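Local coordinates for protein beta-2-microglobulin (Danio rerio, PDB 4M9O) that forms the light chain of class I major histocompatibility complexes, which present peptide antigens to the immune system, at residues Val9-Ser13 with Lys92-Glu96. Numbering follows the deposited sequence.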
loop_
_atom_site.group_PDB
_atom_site.type_symbol
_atom_site.label_atom_id
_atom_site.label_comp_id
_atom_site.label_asym_id
_atom_site.label_seq_id
_atom_site.Cartn_x
_atom_site.Cartn_y
_atom_site.Cartn_z
ATOM N N VAL A 9 8.185 -1.780 -1.097
ATOM C CA VAL A 9 6.746 -1.797 -1.004
ATOM C C VAL A 9 6.155 -3.188 -1.005
ATOM O O VAL A 9 6.539 -4.015 -1.784
ATOM C CB VAL A 9 6.115 -1.046 -2.176
ATOM C CG1 VAL A 9 4.655 -1.000 -2.082
ATOM C CG2 VAL A 9 6.686 0.297 -2.339
ATOM N N HIS A 10 5.223 -3.400 -0.099
ATOM C CA HIS A 10 4.461 -4.607 0.010
ATOM C C HIS A 10 2.958 -4.356 0.092
ATOM O O HIS A 10 2.523 -3.571 0.854
ATOM C CB HIS A 10 4.922 -5.401 1.211
ATOM C CG HIS A 10 6.395 -5.623 1.269
ATOM N ND1 HIS A 10 6.987 -6.724 0.725
ATOM C CD2 HIS A 10 7.392 -4.875 1.774
ATOM C CE1 HIS A 10 8.283 -6.656 0.898
ATOM N NE2 HIS A 10 8.553 -5.553 1.551
ATOM N N VAL A 11 2.197 -5.047 -0.728
ATOM C CA VAL A 11 0.742 -5.065 -0.668
ATOM C C VAL A 11 0.218 -6.434 -0.216
ATOM O O VAL A 11 0.599 -7.424 -0.739
ATOM C CB VAL A 11 0.112 -4.662 -1.969
ATOM C CG1 VAL A 11 -1.296 -4.300 -1.790
ATOM C CG2 VAL A 11 0.830 -3.575 -2.563
ATOM N N TYR A 12 -0.628 -6.445 0.788
ATOM C CA TYR A 12 -1.085 -7.634 1.424
ATOM C C TYR A 12 -2.386 -7.422 2.150
ATOM O O TYR A 12 -2.701 -6.350 2.528
ATOM C CB TYR A 12 -0.020 -8.205 2.381
ATOM C CG TYR A 12 0.519 -7.252 3.386
ATOM C CD1 TYR A 12 1.638 -6.527 3.127
ATOM C CD2 TYR A 12 -0.100 -7.068 4.592
ATOM C CE1 TYR A 12 2.132 -5.670 4.008
ATOM C CE2 TYR A 12 0.401 -6.178 5.511
ATOM C CZ TYR A 12 1.517 -5.468 5.201
ATOM O OH TYR A 12 2.045 -4.605 6.069
ATOM N N SER A 13 -3.116 -8.493 2.352
ATOM C CA SER A 13 -4.270 -8.495 3.210
ATOM C C SER A 13 -3.931 -8.968 4.617
ATOM O O SER A 13 -3.027 -9.707 4.810
ATOM C CB SER A 13 -5.437 -9.303 2.652
ATOM O OG SER A 13 -5.100 -10.621 2.428
ATOM N N LYS A 92 3.191 1.170 -9.376
ATOM C CA LYS A 92 1.988 0.483 -8.984
ATOM C C LYS A 92 2.249 -0.957 -8.555
ATOM O O LYS A 92 2.978 -1.660 -9.192
ATOM C CB LYS A 92 0.981 0.522 -10.115
ATOM C CG LYS A 92 0.712 1.862 -10.642
ATOM C CD LYS A 92 -0.401 2.468 -9.918
ATOM C CE LYS A 92 -1.336 3.213 -10.816
ATOM N NZ LYS A 92 -1.334 4.665 -10.589
ATOM N N PHE A 93 1.683 -1.359 -7.445
ATOM C CA PHE A 93 1.900 -2.689 -6.915
ATOM C C PHE A 93 0.572 -3.401 -6.710
ATOM O O PHE A 93 -0.251 -2.974 -5.986
ATOM C CB PHE A 93 2.727 -2.626 -5.635
ATOM C CG PHE A 93 4.036 -1.934 -5.802
ATOM C CD1 PHE A 93 5.188 -2.646 -5.962
ATOM C CD2 PHE A 93 4.118 -0.580 -5.860
ATOM C CE1 PHE A 93 6.363 -2.032 -6.126
ATOM C CE2 PHE A 93 5.301 0.019 -6.021
ATOM C CZ PHE A 93 6.423 -0.717 -6.167
ATOM N N SER A 94 0.394 -4.493 -7.410
ATOM C CA SER A 94 -0.837 -5.261 -7.364
ATOM C C SER A 94 -0.967 -6.222 -6.185
ATOM O O SER A 94 -0.042 -6.815 -5.815
ATOM C CB SER A 94 -1.023 -6.026 -8.665
ATOM O OG SER A 94 -1.195 -5.175 -9.756
ATOM N N TRP A 95 -2.141 -6.358 -5.626
ATOM C CA TRP A 95 -2.406 -7.387 -4.652
ATOM C C TRP A 95 -2.687 -8.657 -5.448
ATOM O O TRP A 95 -3.575 -8.696 -6.227
ATOM C CB TRP A 95 -3.581 -7.042 -3.762
ATOM C CG TRP A 95 -3.931 -8.095 -2.758
ATOM C CD1 TRP A 95 -3.121 -8.636 -1.851
ATOM C CD2 TRP A 95 -5.189 -8.709 -2.575
ATOM N NE1 TRP A 95 -3.767 -9.536 -1.116
ATOM C CE2 TRP A 95 -5.051 -9.614 -1.540
ATOM C CE3 TRP A 95 -6.430 -8.588 -3.198
ATOM C CZ2 TRP A 95 -6.097 -10.393 -1.105
ATOM C CZ3 TRP A 95 -7.447 -9.353 -2.757
ATOM C CH2 TRP A 95 -7.279 -10.244 -1.717
ATOM N N GLU A 96 -1.881 -9.663 -5.195
ATOM C CA GLU A 96 -1.856 -10.905 -5.922
ATOM C C GLU A 96 -2.048 -12.073 -4.970
ATOM O O GLU A 96 -1.096 -12.678 -4.582
ATOM C CB GLU A 96 -0.489 -11.074 -6.593
ATOM C CG GLU A 96 -0.218 -10.197 -7.800
ATOM C CD GLU A 96 1.216 -10.286 -8.358
ATOM O OE1 GLU A 96 2.053 -11.018 -7.809
ATOM O OE2 GLU A 96 1.514 -9.614 -9.366
HETATM O O HOH W 1 0.273 -8.988 -3.044
#
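V9 lies over one face of the F93 ring: its CB stands 3.9 Å from the ring centroid and only 6° off the normal, a CH-pi contact. CG1 lies over CD2 (3.8 Å) and CG2 over the rim at CE2 and CZ, so a beta-branched residue covers the flat ring well. With CG anti to its own carbonyl carbon (chi1 -56°), F93 carries its ring under V9, and chi2 turns the face to it. Were F93 cut back to an alanine, V9 would probably lose the face its CB and CG1 rest on, and a gap would open between the two strands. The forked V11 serves two neighbours: CG2 packs on F93 CB at 3.7 Å, and CG1 reaches W95 CB at 4.1 Å. The W95 indole, with CG anti to the backbone N (chi1 178°), runs alongside strand 9-13, long enough to pass the CA of Y12 with CD1 and bring CZ2 to S13 OG at 3.7 Å. That hydroxyl is hydrogen-bonded to F15 O, while the indole also meets F72 edge-to-face. A water donates to V11 O (2.8 Å) and accepts from E96 N (3.1 Å), linking strand 9-13 to the loop at E96, where the two backbones make no direct bond. Each strand hydrogen-bonds within its own sheet, 9-13 to strand 23-30 and 92-94 to strand 80-86, the pair carrying the disulfide cysteines C27 and C82. Two border strands, from different sheets, thus meet by side chains at one margin of the beta-sandwich, as the first and last strands do in an immunoglobulin C1-set domain.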